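Local coordinates for YqgE/AlgH family protein (Corynebacterium diphtheriae NCTC 13129, PDB 2GS5) that is of unknown function but belongs to the UPF0301 (YqgE/AlgH) family of bacterial proteins, at residues 8-13 against 154-159; 18-23 against 36-41; 53-58 against 74-79; 65-70 against 120-125; 91-96 against 111-116. All coordinates share one frame; numbering follows the deposited sequence.

Contact 1: residues 8-13 against 154-159; sequences NAMERN and DWFVAP
Strand 155-159 of the mixed sheet receives the irregular N-terminal chain, with Asn13 lying against Val157 and Met10 reaching Phe156. The touching backbones run 67° apart, so the segment 8-13 crosses near the strand instead of extending the sheet. Asn13 carries most of the join, its carbonyl O 3.3 Å from Val157 CB and 3.4 Å from Val157 CG1. Its CB is 4.0 Å from the same CG1, a methyl placed anti to the backbone N of Val157 (chi1 -178°). Valine suits this place because its branched CB offers a broad apolar surface close to the main chain. In place of a direct backbone bond, a water spans the gap: it accepts from Asn13 N at 2.9 Å and donates to Val157 O at 2.7 Å. Carbonyls alternate in direction along a strand: Phe156 and Ala158 bond through their backbones to Val22 and Val20 of strand 19-23, and Val157 O between them points to the other side. The bridging water also lies over one face of the Phe156 ring, offset toward the rim. At the edge of that ring, near its plane, comes Met10, a selenomethionine; the two side chains meet tip to tip, CE of Met10 4.1 Å from CE1 of Phe156. A bend at chi3 (82°) sets this terminal methyl, and the long flexible chain lets an exposed loop reach a buried aromatic. The ring of Phe2 also meets that of Phe156, while Val157 also touches Ile150 of helix 145-151.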
# COMPACT_ATOMS: atom_id res chain seq x y z
N ASN A 8 -21.80 -9.53 -10.40
CA ASN A 8 -23.24 -9.66 -10.63
C ASN A 8 -24.02 -9.90 -9.34
O ASN A 8 -25.13 -9.40 -9.19
CB ASN A 8 -23.53 -10.79 -11.63
CG ASN A 8 -23.15 -10.42 -13.07
OD1 ASN A 8 -22.84 -9.27 -13.37
ND2 ASN A 8 -23.18 -11.41 -13.95
N ALA A 9 -23.45 -10.67 -8.42
CA ALA A 9 -24.06 -10.91 -7.11
C ALA A 9 -23.25 -10.27 -5.98
O ALA A 9 -23.80 -9.85 -4.97
CB ALA A 9 -24.19 -12.41 -6.86
N MSE A 10 -21.94 -10.19 -6.18
CA MSE A 10 -21.00 -9.65 -5.20
C MSE A 10 -20.69 -8.22 -5.61
O MSE A 10 -20.44 -7.96 -6.77
CB MSE A 10 -19.72 -10.48 -5.26
CG MSE A 10 -18.63 -10.10 -4.30
SE MSE A 10 -17.07 -11.19 -4.68
CE MSE A 10 -16.32 -10.16 -6.16
N GLU A 11 -20.72 -7.28 -4.68
CA GLU A 11 -20.48 -5.88 -5.03
C GLU A 11 -19.02 -5.49 -4.88
O GLU A 11 -18.31 -6.02 -4.03
CB GLU A 11 -21.35 -4.94 -4.21
CG GLU A 11 -22.82 -5.02 -4.58
CD GLU A 11 -23.49 -3.68 -4.55
OE1 GLU A 11 -24.32 -3.41 -5.45
OE2 GLU A 11 -23.19 -2.89 -3.62
N ARG A 12 -18.60 -4.54 -5.72
CA ARG A 12 -17.24 -4.01 -5.66
C ARG A 12 -17.05 -3.23 -4.38
O ARG A 12 -17.97 -2.56 -3.91
CB ARG A 12 -16.99 -3.07 -6.84
CG ARG A 12 -16.98 -3.70 -8.21
CD ARG A 12 -16.57 -2.68 -9.25
NE ARG A 12 -16.51 -3.21 -10.62
CZ ARG A 12 -17.57 -3.43 -11.39
NH1 ARG A 12 -17.39 -3.91 -12.62
NH2 ARG A 12 -18.80 -3.20 -10.95
N ASN A 13 -15.84 -3.32 -3.82
CA ASN A 13 -15.44 -2.43 -2.73
C ASN A 13 -15.06 -1.09 -3.34
O ASN A 13 -14.38 -1.02 -4.36
CB ASN A 13 -14.24 -3.00 -1.97
CG ASN A 13 -14.50 -4.36 -1.36
OD1 ASN A 13 -13.67 -5.27 -1.45
ND2 ASN A 13 -15.66 -4.51 -0.73
N ASP A 154 -8.88 -3.52 -14.57
CA ASP A 154 -7.43 -3.37 -14.27
C ASP A 154 -7.05 -3.68 -12.83
O ASP A 154 -5.93 -4.12 -12.56
CB ASP A 154 -6.95 -1.93 -14.54
CG ASP A 154 -6.93 -1.57 -16.01
OD1 ASP A 154 -7.31 -2.41 -16.87
OD2 ASP A 154 -6.55 -0.42 -16.30
N TRP A 155 -7.98 -3.41 -11.92
CA TRP A 155 -7.72 -3.49 -10.49
C TRP A 155 -8.86 -4.16 -9.77
O TRP A 155 -10.01 -4.02 -10.18
CB TRP A 155 -7.60 -2.09 -9.89
CG TRP A 155 -6.67 -1.18 -10.59
CD1 TRP A 155 -7.00 -0.16 -11.42
CD2 TRP A 155 -5.24 -1.19 -10.52
NE1 TRP A 155 -5.88 0.47 -11.87
CE2 TRP A 155 -4.78 -0.15 -11.34
CE3 TRP A 155 -4.30 -1.98 -9.85
CZ2 TRP A 155 -3.43 0.12 -11.52
CZ3 TRP A 155 -2.95 -1.70 -10.02
CH2 TRP A 155 -2.53 -0.67 -10.84
N PHE A 156 -8.54 -4.86 -8.69
CA PHE A 156 -9.52 -5.34 -7.73
C PHE A 156 -9.27 -4.60 -6.43
O PHE A 156 -8.16 -4.58 -5.91
CB PHE A 156 -9.41 -6.85 -7.54
CG PHE A 156 -10.46 -7.43 -6.62
CD1 PHE A 156 -11.70 -7.80 -7.11
CD2 PHE A 156 -10.20 -7.59 -5.27
CE1 PHE A 156 -12.67 -8.33 -6.26
CE2 PHE A 156 -11.16 -8.11 -4.43
CZ PHE A 156 -12.39 -8.48 -4.91
N VAL A 157 -10.32 -3.96 -5.91
CA VAL A 157 -10.23 -3.16 -4.70
C VAL A 157 -10.51 -4.04 -3.50
O VAL A 157 -11.55 -4.69 -3.44
CB VAL A 157 -11.21 -1.99 -4.75
CG1 VAL A 157 -11.10 -1.10 -3.51
CG2 VAL A 157 -10.97 -1.19 -5.98
N ALA A 158 -9.56 -4.09 -2.56
CA ALA A 158 -9.68 -4.94 -1.37
C ALA A 158 -9.15 -4.22 -0.14
O ALA A 158 -8.29 -3.35 -0.25
CB ALA A 158 -8.90 -6.23 -1.56
N PRO A 159 -9.67 -4.57 1.04
CA PRO A 159 -9.08 -3.98 2.24
C PRO A 159 -7.62 -4.41 2.45
O PRO A 159 -7.28 -5.57 2.26
CB PRO A 159 -9.96 -4.49 3.38
CG PRO A 159 -10.82 -5.54 2.81
CD PRO A 159 -10.81 -5.45 1.33
O HOH W 1 -13.80 -5.02 -4.98

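Contact 2: residues 18-23 against 36-41; sequences GMVLVA and VILIIE
Val20 and Val36 meet obliquely on one face of an antiparallel strand pair, CB of Val20 3.6 Å from CG1 of Val36. That methyl stands anti to the backbone N of Val36 (chi1 177°), which turns it toward the neighbouring strand, and Val20 CG1 packs against it too. Leu38 shares the face: its CD1 reaches back to within 3.9 Å of Gly18 CA. Glycine suits that place for its backbone angles, since at a positive phi of 93° a CB would be jammed against the carbonyl O of the residue before. On the other face, Leu21 and Ile39 cross at about a right angle, with Leu21 CD2 4.0 Å from Ile39 CD1. Beside them the CB atoms of Leu21 and Ile37, a hydrogen-bonded pair, lie 4.2 Å apart. Branched residues suit both faces, because each is buried: Val22 and Val36 touch Trp174 of helix 173-179, whereas Leu21 and Ile37 touch Trp155. The backbones are joined by reciprocal bonds, Leu21 N to Ile37 O and Ile37 N to Leu21 O, both 2.8 Å. Ile39 N meets Met19 O almost straight on, and Gly18 N reaches Ile39 O. Beyond the pairing, Ile40 and Glu41 both face Phe48, a classic beta bulge. Strands 19-23, 36-42 and 47-51, successive in the chain and antiparallel to their neighbours, form a beta-meander near the centre of the protein.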
# COMPACT_ATOMS: atom_id res chain seq x y z
N GLY A 18 -6.71 3.27 2.66
CA GLY A 18 -6.64 2.01 3.39
C GLY A 18 -7.07 0.80 2.58
O GLY A 18 -6.90 -0.33 3.04
N MSE A 19 -7.63 1.02 1.40
CA MSE A 19 -7.85 -0.05 0.42
C MSE A 19 -6.61 -0.24 -0.40
O MSE A 19 -5.84 0.69 -0.57
CB MSE A 19 -9.00 0.30 -0.53
CG MSE A 19 -10.34 0.44 0.15
SE MSE A 19 -11.06 -1.27 0.81
CE MSE A 19 -11.45 -2.14 -0.86
N VAL A 20 -6.43 -1.46 -0.90
CA VAL A 20 -5.41 -1.73 -1.91
C VAL A 20 -6.05 -2.00 -3.26
O VAL A 20 -7.16 -2.53 -3.35
CB VAL A 20 -4.49 -2.92 -1.54
CG1 VAL A 20 -3.52 -2.50 -0.44
CG2 VAL A 20 -5.29 -4.13 -1.11
N LEU A 21 -5.35 -1.56 -4.30
CA LEU A 21 -5.67 -1.83 -5.68
C LEU A 21 -4.78 -2.99 -6.11
O LEU A 21 -3.56 -2.84 -6.15
CB LEU A 21 -5.39 -0.62 -6.55
CG LEU A 21 -6.12 0.67 -6.18
CD1 LEU A 21 -5.59 1.88 -6.95
CD2 LEU A 21 -7.62 0.48 -6.39
N VAL A 22 -5.40 -4.13 -6.40
CA VAL A 22 -4.64 -5.33 -6.75
C VAL A 22 -4.60 -5.44 -8.26
O VAL A 22 -5.64 -5.51 -8.90
CB VAL A 22 -5.30 -6.58 -6.16
CG1 VAL A 22 -4.46 -7.82 -6.48
CG2 VAL A 22 -5.53 -6.42 -4.66
N ALA A 23 -3.40 -5.43 -8.84
CA ALA A 23 -3.24 -5.48 -10.30
C ALA A 23 -3.86 -6.76 -10.90
O ALA A 23 -3.67 -7.87 -10.38
CB ALA A 23 -1.78 -5.38 -10.70
N VAL A 36 0.37 -4.01 -5.77
CA VAL A 36 -0.67 -3.92 -4.75
C VAL A 36 -0.57 -2.51 -4.20
O VAL A 36 0.31 -2.23 -3.38
CB VAL A 36 -0.45 -4.93 -3.61
CG1 VAL A 36 -1.51 -4.76 -2.52
CG2 VAL A 36 -0.44 -6.36 -4.16
N ILE A 37 -1.44 -1.63 -4.68
CA ILE A 37 -1.26 -0.21 -4.41
C ILE A 37 -2.17 0.25 -3.29
O ILE A 37 -3.38 0.27 -3.44
CB ILE A 37 -1.46 0.63 -5.68
CG1 ILE A 37 -0.43 0.21 -6.74
CG2 ILE A 37 -1.31 2.14 -5.36
CD1 ILE A 37 -0.65 0.79 -8.08
N LEU A 38 -1.57 0.58 -2.16
CA LEU A 38 -2.30 1.12 -1.01
C LEU A 38 -2.70 2.56 -1.28
O LEU A 38 -1.84 3.41 -1.51
CB LEU A 38 -1.42 1.07 0.23
CG LEU A 38 -1.99 1.67 1.51
CD1 LEU A 38 -3.17 0.86 2.01
CD2 LEU A 38 -0.91 1.75 2.59
N ILE A 39 -4.00 2.82 -1.25
CA ILE A 39 -4.52 4.18 -1.42
C ILE A 39 -4.24 4.97 -0.15
O ILE A 39 -4.65 4.57 0.95
CB ILE A 39 -6.03 4.18 -1.76
CG1 ILE A 39 -6.26 3.45 -3.09
CG2 ILE A 39 -6.59 5.60 -1.79
CD1 ILE A 39 -7.72 3.20 -3.40
N ILE A 40 -3.51 6.07 -0.29
CA ILE A 40 -3.13 6.92 0.85
C ILE A 40 -3.84 8.27 0.87
O ILE A 40 -3.78 9.00 1.87
CB ILE A 40 -1.59 7.13 0.89
CG1 ILE A 40 -1.08 7.87 -0.35
CG2 ILE A 40 -0.88 5.78 1.04
CD1 ILE A 40 0.43 8.10 -0.34
N GLU A 41 -4.47 8.62 -0.24
CA GLU A 41 -5.25 9.86 -0.34
C GLU A 41 -6.23 9.71 -1.49
O GLU A 41 -5.86 9.28 -2.58
CB GLU A 41 -4.32 11.05 -0.59
CG GLU A 41 -5.03 12.36 -0.88
CD GLU A 41 -5.48 13.12 0.36
OE1 GLU A 41 -5.21 12.67 1.50
OE2 GLU A 41 -6.12 14.16 0.17

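Contact 3: residues 53-58 against 74-79; sequences ASRSDV and PQALYI
Over one face of the Tyr78 ring lies Arg55, its CA 3.9 Å from the ring centroid and 12° off the normal, a CH-pi contact. CG of Arg55, anti to the backbone N (chi1 -160°), continues over the same ring to 3.5 Å from Tyr78 CE1. At the edge, in the ring plane, are Ala76 O and a water. The Arg55 guanidinium, turned 49° from the tyrosine plane, has Ala76 CB over the centre of one face, 3.9 Å above it. Arginine suits this exposed border: its aliphatic part covers the aromatic ring, while NE makes a weak bond to Ser56 O and NH1 comes 3.3 Å from Pro74 CB. Alanine's single methyl is small enough to lie against that guanidinium face.

Ser56 grips Leu77 O twice. Its N donates from within the carbonyl plane at 2.9 Å, its OG from above that plane at 2.6 Å. The same OG accepts from Val58 N, an ST turn that fits the corner the chain makes at Asp57. On either side of Ser56, Ile79 N bonds Ser54 O and Leu77 N bonds Val58 O, each at 2.8 Å and nearly straight onto the carbonyl. Strand 76-79 runs parallel to strand 129-141, where Tyr78 makes backbone bonds with Leu134 and Ala136; its side chain touches Arg133 and Phe135, and that of Leu77 touches Leu134.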
# COMPACT_ATOMS: atom_id res chain seq x y z
N ALA A 53 4.42 -3.92 -3.09
CA ALA A 53 4.93 -5.20 -3.57
C ALA A 53 6.36 -5.20 -4.08
O ALA A 53 6.88 -6.27 -4.43
CB ALA A 53 4.00 -5.74 -4.67
N SER A 54 7.01 -4.04 -4.10
CA SER A 54 8.29 -3.91 -4.80
C SER A 54 9.39 -3.27 -3.96
O SER A 54 9.50 -2.06 -3.89
CB SER A 54 8.10 -3.11 -6.08
OG SER A 54 9.28 -3.17 -6.88
N ARG A 55 10.21 -4.10 -3.35
CA ARG A 55 11.33 -3.66 -2.54
C ARG A 55 12.46 -3.12 -3.43
O ARG A 55 12.73 -3.67 -4.50
CB ARG A 55 11.82 -4.88 -1.76
CG ARG A 55 12.63 -4.60 -0.54
CD ARG A 55 13.52 -5.77 -0.24
NE ARG A 55 14.89 -5.36 -0.53
CZ ARG A 55 15.93 -5.53 0.27
NH1 ARG A 55 15.82 -6.21 1.41
NH2 ARG A 55 17.11 -5.07 -0.11
N SER A 56 13.13 -2.05 -2.99
CA SER A 56 14.35 -1.58 -3.66
C SER A 56 15.58 -2.08 -2.93
O SER A 56 15.49 -2.68 -1.86
CB SER A 56 14.38 -0.05 -3.76
OG SER A 56 14.94 0.55 -2.59
N ASP A 57 16.74 -1.81 -3.51
CA ASP A 57 18.02 -2.18 -2.91
C ASP A 57 18.65 -1.03 -2.12
O ASP A 57 19.80 -1.12 -1.70
CB ASP A 57 18.97 -2.68 -4.00
CG ASP A 57 18.44 -3.93 -4.68
OD1 ASP A 57 18.22 -4.95 -3.97
OD2 ASP A 57 18.25 -3.90 -5.91
N VAL A 58 17.89 0.04 -1.90
CA VAL A 58 18.39 1.20 -1.17
C VAL A 58 18.01 1.10 0.31
O VAL A 58 16.84 1.08 0.66
CB VAL A 58 17.82 2.52 -1.74
CG1 VAL A 58 18.35 3.72 -0.96
CG2 VAL A 58 18.17 2.65 -3.24
N PRO A 74 12.50 -5.87 5.96
CA PRO A 74 13.81 -5.32 5.65
C PRO A 74 13.79 -3.79 5.57
O PRO A 74 12.87 -3.19 4.99
CB PRO A 74 14.15 -5.93 4.29
CG PRO A 74 12.86 -6.25 3.68
CD PRO A 74 11.85 -6.44 4.76
N GLN A 75 14.82 -3.17 6.16
CA GLN A 75 14.87 -1.73 6.31
C GLN A 75 15.42 -1.09 5.05
O GLN A 75 16.47 -0.44 5.05
CB GLN A 75 15.67 -1.36 7.56
CG GLN A 75 15.07 -1.97 8.82
CD GLN A 75 15.89 -1.72 10.06
OE1 GLN A 75 17.12 -1.87 10.06
NE2 GLN A 75 15.21 -1.36 11.15
N ALA A 76 14.69 -1.31 3.96
CA ALA A 76 15.01 -0.79 2.65
C ALA A 76 13.83 0.04 2.18
O ALA A 76 12.69 -0.23 2.57
CB ALA A 76 15.25 -1.93 1.66
N LEU A 77 14.10 1.02 1.34
CA LEU A 77 13.03 1.75 0.68
C LEU A 77 12.31 0.79 -0.26
O LEU A 77 12.95 -0.01 -0.97
CB LEU A 77 13.58 2.93 -0.12
CG LEU A 77 14.17 4.09 0.70
CD1 LEU A 77 14.73 5.17 -0.24
CD2 LEU A 77 13.12 4.67 1.62
N TYR A 78 10.98 0.87 -0.25
CA TYR A 78 10.16 0.19 -1.24
C TYR A 78 9.84 1.20 -2.35
O TYR A 78 9.81 2.41 -2.09
CB TYR A 78 8.88 -0.36 -0.58
CG TYR A 78 9.13 -1.71 0.09
CD1 TYR A 78 10.10 -1.86 1.07
CD2 TYR A 78 8.39 -2.84 -0.27
CE1 TYR A 78 10.34 -3.08 1.66
CE2 TYR A 78 8.63 -4.07 0.32
CZ TYR A 78 9.60 -4.18 1.30
OH TYR A 78 9.85 -5.42 1.89
N ILE A 79 9.64 0.71 -3.56
CA ILE A 79 9.34 1.58 -4.70
C ILE A 79 7.83 1.78 -4.71
O ILE A 79 7.08 0.86 -5.03
CB ILE A 79 9.81 0.98 -6.02
CG1 ILE A 79 11.31 0.71 -5.95
CG2 ILE A 79 9.48 1.93 -7.19
CD1 ILE A 79 12.13 1.97 -5.85
O HOH W 2 6.67 -1.36 -3.20

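Contact 4: residues 65-70 against 120-125; sequences PEWVPC and ADPEEI
Trp67, within the 3-10 segment 65-70, approaches Pro122 at the start of helix 122-125 with CA atoms 5.8 Å apart, and no hydrogen bond links the two backbones. The joint is made by side chains. Pro122 CG sits over one face of the indole, 4.0 Å from the centroid of the six-membered ring and 13° off its normal, a CH-pi contact in which the two side chains cross at about a right angle. Proline is apt here twice over: its compact puckered ring offers C-H groups to the aromatic, and the first turn of a helix does not need the backbone N-H it lacks. Its CG also lies 3.3 Å from Glu66 O. At the indole edge, in plane, stands Ile125 CG1, 3.8 Å from Trp67 CH2. Ala120 O comes 3.4 Å from Trp67 CZ2, and Ala120 CB is near the same end of the ring. Cys70 completes the patch, its small SG 3.5 Å from Pro122 O and 4.4 Å from Pro122 CB. The indole N-H bonds Leu118 O, which satisfies its polar atom and helps set the ring's orientation, while Met132 and Val116 add apolar contacts from strands 129-141 and 113-116. Just before the proline, Asp121 is the N-cap: its OD1 accepts from Glu123 N at 3.0 Å, met 52° out of the carboxylate plane. The arrangement is a proline-tryptophan CH-pi contact joining a 3-10 turn to the N-capped first turn of a short helix.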
# COMPACT_ATOMS: atom_id res chain seq x y z
N PRO A 65 18.53 8.02 7.99
CA PRO A 65 18.97 7.07 9.02
C PRO A 65 18.24 7.21 10.36
O PRO A 65 18.11 6.23 11.08
CB PRO A 65 20.46 7.37 9.17
CG PRO A 65 20.65 8.72 8.59
CD PRO A 65 19.64 8.87 7.52
N GLU A 66 17.77 8.41 10.67
CA GLU A 66 17.07 8.68 11.92
C GLU A 66 15.82 7.83 12.10
O GLU A 66 15.41 7.58 13.22
CB GLU A 66 16.70 10.17 12.03
CG GLU A 66 15.72 10.70 10.97
CD GLU A 66 16.40 11.29 9.74
OE1 GLU A 66 17.52 10.85 9.37
OE2 GLU A 66 15.80 12.21 9.13
N TRP A 67 15.23 7.40 10.98
CA TRP A 67 13.99 6.62 11.02
C TRP A 67 14.20 5.12 11.14
O TRP A 67 13.26 4.38 11.41
CB TRP A 67 13.12 6.95 9.79
CG TRP A 67 12.36 8.21 10.03
CD1 TRP A 67 12.63 9.45 9.53
CD2 TRP A 67 11.23 8.36 10.88
NE1 TRP A 67 11.72 10.36 10.01
CE2 TRP A 67 10.85 9.72 10.85
CE3 TRP A 67 10.48 7.47 11.66
CZ2 TRP A 67 9.76 10.21 11.57
CZ3 TRP A 67 9.40 7.96 12.37
CH2 TRP A 67 9.05 9.31 12.32
N VAL A 68 15.43 4.66 10.97
CA VAL A 68 15.71 3.22 10.93
C VAL A 68 15.14 2.42 12.12
O VAL A 68 14.56 1.37 11.91
CB VAL A 68 17.21 2.93 10.72
CG1 VAL A 68 17.50 1.44 10.88
CG2 VAL A 68 17.64 3.40 9.35
N PRO A 69 15.29 2.92 13.36
CA PRO A 69 14.71 2.21 14.51
C PRO A 69 13.21 1.92 14.46
O PRO A 69 12.74 1.00 15.12
CB PRO A 69 15.04 3.13 15.69
CG PRO A 69 16.23 3.89 15.26
CD PRO A 69 16.06 4.11 13.80
N CYS A 70 12.45 2.69 13.68
CA CYS A 70 11.01 2.51 13.55
C CYS A 70 10.63 1.60 12.40
O CYS A 70 9.46 1.20 12.28
CB CYS A 70 10.32 3.85 13.30
SG CYS A 70 10.29 4.97 14.69
N ALA A 120 8.24 14.24 12.03
CA ALA A 120 8.12 13.93 13.44
C ALA A 120 9.46 13.47 14.02
O ALA A 120 10.38 13.09 13.28
CB ALA A 120 7.05 12.85 13.67
N ASP A 121 9.56 13.52 15.34
CA ASP A 121 10.68 12.94 16.05
C ASP A 121 10.48 11.42 16.05
O ASP A 121 9.47 10.94 16.57
CB ASP A 121 10.69 13.48 17.49
CG ASP A 121 11.89 13.01 18.30
OD1 ASP A 121 12.59 12.06 17.91
OD2 ASP A 121 12.12 13.62 19.36
N PRO A 122 11.42 10.66 15.46
CA PRO A 122 11.28 9.20 15.47
C PRO A 122 11.08 8.60 16.86
O PRO A 122 10.45 7.55 16.98
CB PRO A 122 12.60 8.71 14.86
CG PRO A 122 13.12 9.84 14.07
CD PRO A 122 12.64 11.09 14.75
N GLU A 123 11.63 9.25 17.89
CA GLU A 123 11.45 8.79 19.27
C GLU A 123 10.01 9.00 19.77
O GLU A 123 9.56 8.25 20.64
CB GLU A 123 12.47 9.45 20.20
CG GLU A 123 13.90 9.01 19.89
CD GLU A 123 14.91 9.48 20.93
OE1 GLU A 123 15.03 8.84 22.00
OE2 GLU A 123 15.60 10.49 20.67
N GLU A 124 9.31 10.00 19.24
CA GLU A 124 7.87 10.18 19.51
C GLU A 124 7.08 9.03 18.91
O GLU A 124 6.19 8.46 19.54
CB GLU A 124 7.34 11.49 18.88
CG GLU A 124 5.86 11.81 19.22
CD GLU A 124 5.05 12.50 18.10
OE1 GLU A 124 3.80 12.53 18.24
OE2 GLU A 124 5.60 13.01 17.10
N ILE A 125 7.40 8.72 17.66
CA ILE A 125 6.60 7.82 16.86
C ILE A 125 6.84 6.35 17.22
O ILE A 125 5.91 5.55 17.19
CB ILE A 125 6.86 8.08 15.35
CG1 ILE A 125 6.35 9.48 14.97
CG2 ILE A 125 6.17 7.01 14.49
CD1 ILE A 125 4.87 9.75 15.31

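Contact 5: residues 91-96 against 111-116; sequences VGVTAQ and NRLVMV
Val91, Gly92 and Val93 pair with Met115, Val114 and Leu113 across an antiparallel strand pair of the mixed sheet. Strand 113-116 is also the second arm of a hairpin with strand 106-110; Asn111 and Arg112 form the link, and the angles of Asn111 (phi 54°, psi -123°) fit the first corner of a type II' turn, where asparagine is well tolerated.

The backbone bonds come first. Gly92 N and Val114 O are 2.8 Å apart, Val114 N and Gly92 O 2.9 Å, and Thr94 N donates to Arg112 O. Side-chain polar contacts gather at the strand end. The two hydrogens of Arg112 NH1 are shared among three acceptors, Thr94 O, Thr94 OG1 and Ala95 O, in weak, bent bonds of 3.1 Å each. The arginine is extended from CG to NE, long enough to bring NH1 among these three acceptors, and OG1 lies between the backbone N and carbonyl carbon of Thr94 (chi1 60°), on the side of the guanidinium. Over one face of that group, offset toward the rim, lies Gln96 NE2.

Apolar packing accounts for the rest. Val93 and Leu113 lie side by side, CG2 of Val93 4.0 Å from CD2 of Leu113, on a face that helix 162-166 covers. Gly92 suits its place because a side chain there would run into two valine methyls, Val116 CG2, which lies 4.1 Å from Gly92 CA, and Val114 CG2. Tightest of the carbon contacts is Thr94 CG2 against Val114 CG1, at 3.4 Å.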
# COMPACT_ATOMS: atom_id res chain seq x y z
N VAL A 91 4.38 4.63 5.86
CA VAL A 91 3.12 4.01 6.24
C VAL A 91 3.38 3.16 7.48
O VAL A 91 4.27 2.30 7.49
CB VAL A 91 2.54 3.14 5.12
CG1 VAL A 91 1.20 2.56 5.55
CG2 VAL A 91 2.34 3.97 3.84
N GLY A 92 2.61 3.41 8.54
CA GLY A 92 2.75 2.68 9.79
C GLY A 92 1.52 1.87 10.14
O GLY A 92 0.45 2.04 9.56
N VAL A 93 1.72 0.98 11.10
CA VAL A 93 0.65 0.24 11.76
C VAL A 93 0.63 0.73 13.21
O VAL A 93 1.64 0.65 13.90
CB VAL A 93 0.92 -1.28 11.71
CG1 VAL A 93 -0.16 -2.07 12.46
CG2 VAL A 93 1.09 -1.76 10.24
N THR A 94 -0.49 1.30 13.65
CA THR A 94 -0.55 1.85 15.00
C THR A 94 -0.41 0.76 16.06
O THR A 94 -0.90 -0.36 15.89
CB THR A 94 -1.86 2.64 15.26
OG1 THR A 94 -2.98 1.77 15.10
CG2 THR A 94 -1.99 3.83 14.32
N ALA A 95 0.29 1.11 17.14
CA ALA A 95 0.46 0.24 18.28
C ALA A 95 -0.79 0.18 19.13
O ALA A 95 -1.68 1.03 19.03
CB ALA A 95 1.64 0.72 19.13
N GLN A 96 -0.85 -0.79 20.03
CA GLN A 96 -1.94 -0.85 20.98
C GLN A 96 -2.02 0.49 21.71
O GLN A 96 -1.00 1.08 22.07
CB GLN A 96 -1.75 -1.97 22.00
CG GLN A 96 -1.58 -3.37 21.41
CD GLN A 96 -2.80 -3.89 20.65
OE1 GLN A 96 -3.96 -3.67 21.04
NE2 GLN A 96 -2.55 -4.62 19.59
N ASN A 111 -8.54 1.57 9.72
CA ASN A 111 -8.17 0.63 10.76
C ASN A 111 -6.87 1.08 11.45
O ASN A 111 -6.84 2.20 11.95
CB ASN A 111 -8.10 -0.79 10.18
CG ASN A 111 -9.41 -1.22 9.55
OD1 ASN A 111 -10.49 -1.00 10.11
ND2 ASN A 111 -9.33 -1.84 8.37
N ARG A 112 -5.83 0.25 11.48
CA ARG A 112 -4.57 0.61 12.14
C ARG A 112 -3.53 1.22 11.21
O ARG A 112 -2.43 1.57 11.63
CB ARG A 112 -3.97 -0.61 12.85
CG ARG A 112 -4.75 -1.04 14.06
CD ARG A 112 -3.99 -2.07 14.88
NE ARG A 112 -4.65 -2.27 16.17
CZ ARG A 112 -4.50 -1.48 17.24
NH1 ARG A 112 -3.69 -0.44 17.21
NH2 ARG A 112 -5.17 -1.73 18.35
N LEU A 113 -3.87 1.36 9.93
CA LEU A 113 -2.91 1.88 8.97
C LEU A 113 -2.90 3.39 9.04
O LEU A 113 -3.95 4.02 9.05
CB LEU A 113 -3.26 1.42 7.56
CG LEU A 113 -3.27 -0.09 7.37
CD1 LEU A 113 -3.62 -0.44 5.93
CD2 LEU A 113 -1.94 -0.71 7.77
N VAL A 114 -1.70 3.97 9.08
CA VAL A 114 -1.53 5.40 9.16
C VAL A 114 -0.41 5.87 8.23
O VAL A 114 0.50 5.11 7.92
CB VAL A 114 -1.14 5.86 10.60
CG1 VAL A 114 -2.33 5.74 11.53
CG2 VAL A 114 0.07 5.08 11.12
N MSE A 115 -0.51 7.11 7.77
CA MSE A 115 0.64 7.78 7.17
C MSE A 115 1.40 8.50 8.28
O MSE A 115 0.81 9.25 9.06
CB MSE A 115 0.18 8.76 6.07
CG MSE A 115 0.08 8.19 4.65
SE MSE A 115 0.08 9.73 3.47
CE MSE A 115 -1.37 10.77 4.27
N VAL A 116 2.71 8.26 8.36
CA VAL A 116 3.56 8.84 9.40
C VAL A 116 4.21 10.09 8.84
O VAL A 116 4.83 10.04 7.77
CB VAL A 116 4.66 7.86 9.84
CG1 VAL A 116 5.54 8.48 10.93
CG2 VAL A 116 4.05 6.54 10.32

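How the contacts relate
Contacts 1, 2, 3 and 5 all reach one mixed sheet. Contacts 1 and 2, centres about 12 Å apart, are joined directly because strands 155-159 and 19-23 are neighbours. Contact 2 lies nearest the chain's centre; Leu38 CD2 meets Val91 CG1 of contact 5, its centre about 15 Å away. Contact 4 is farthest out, its centre about 36 Å from that of contact 1, yet Val116 of contact 5 touches both Trp67 and Ile125. Along the chain, contacts 2 and 3 close in series, contacts 3 and 4 cross, contact 5 nests inside contact 4, and contact 1 encloses everything, tying the N-terminal chain to a late strand of this single-chain fold.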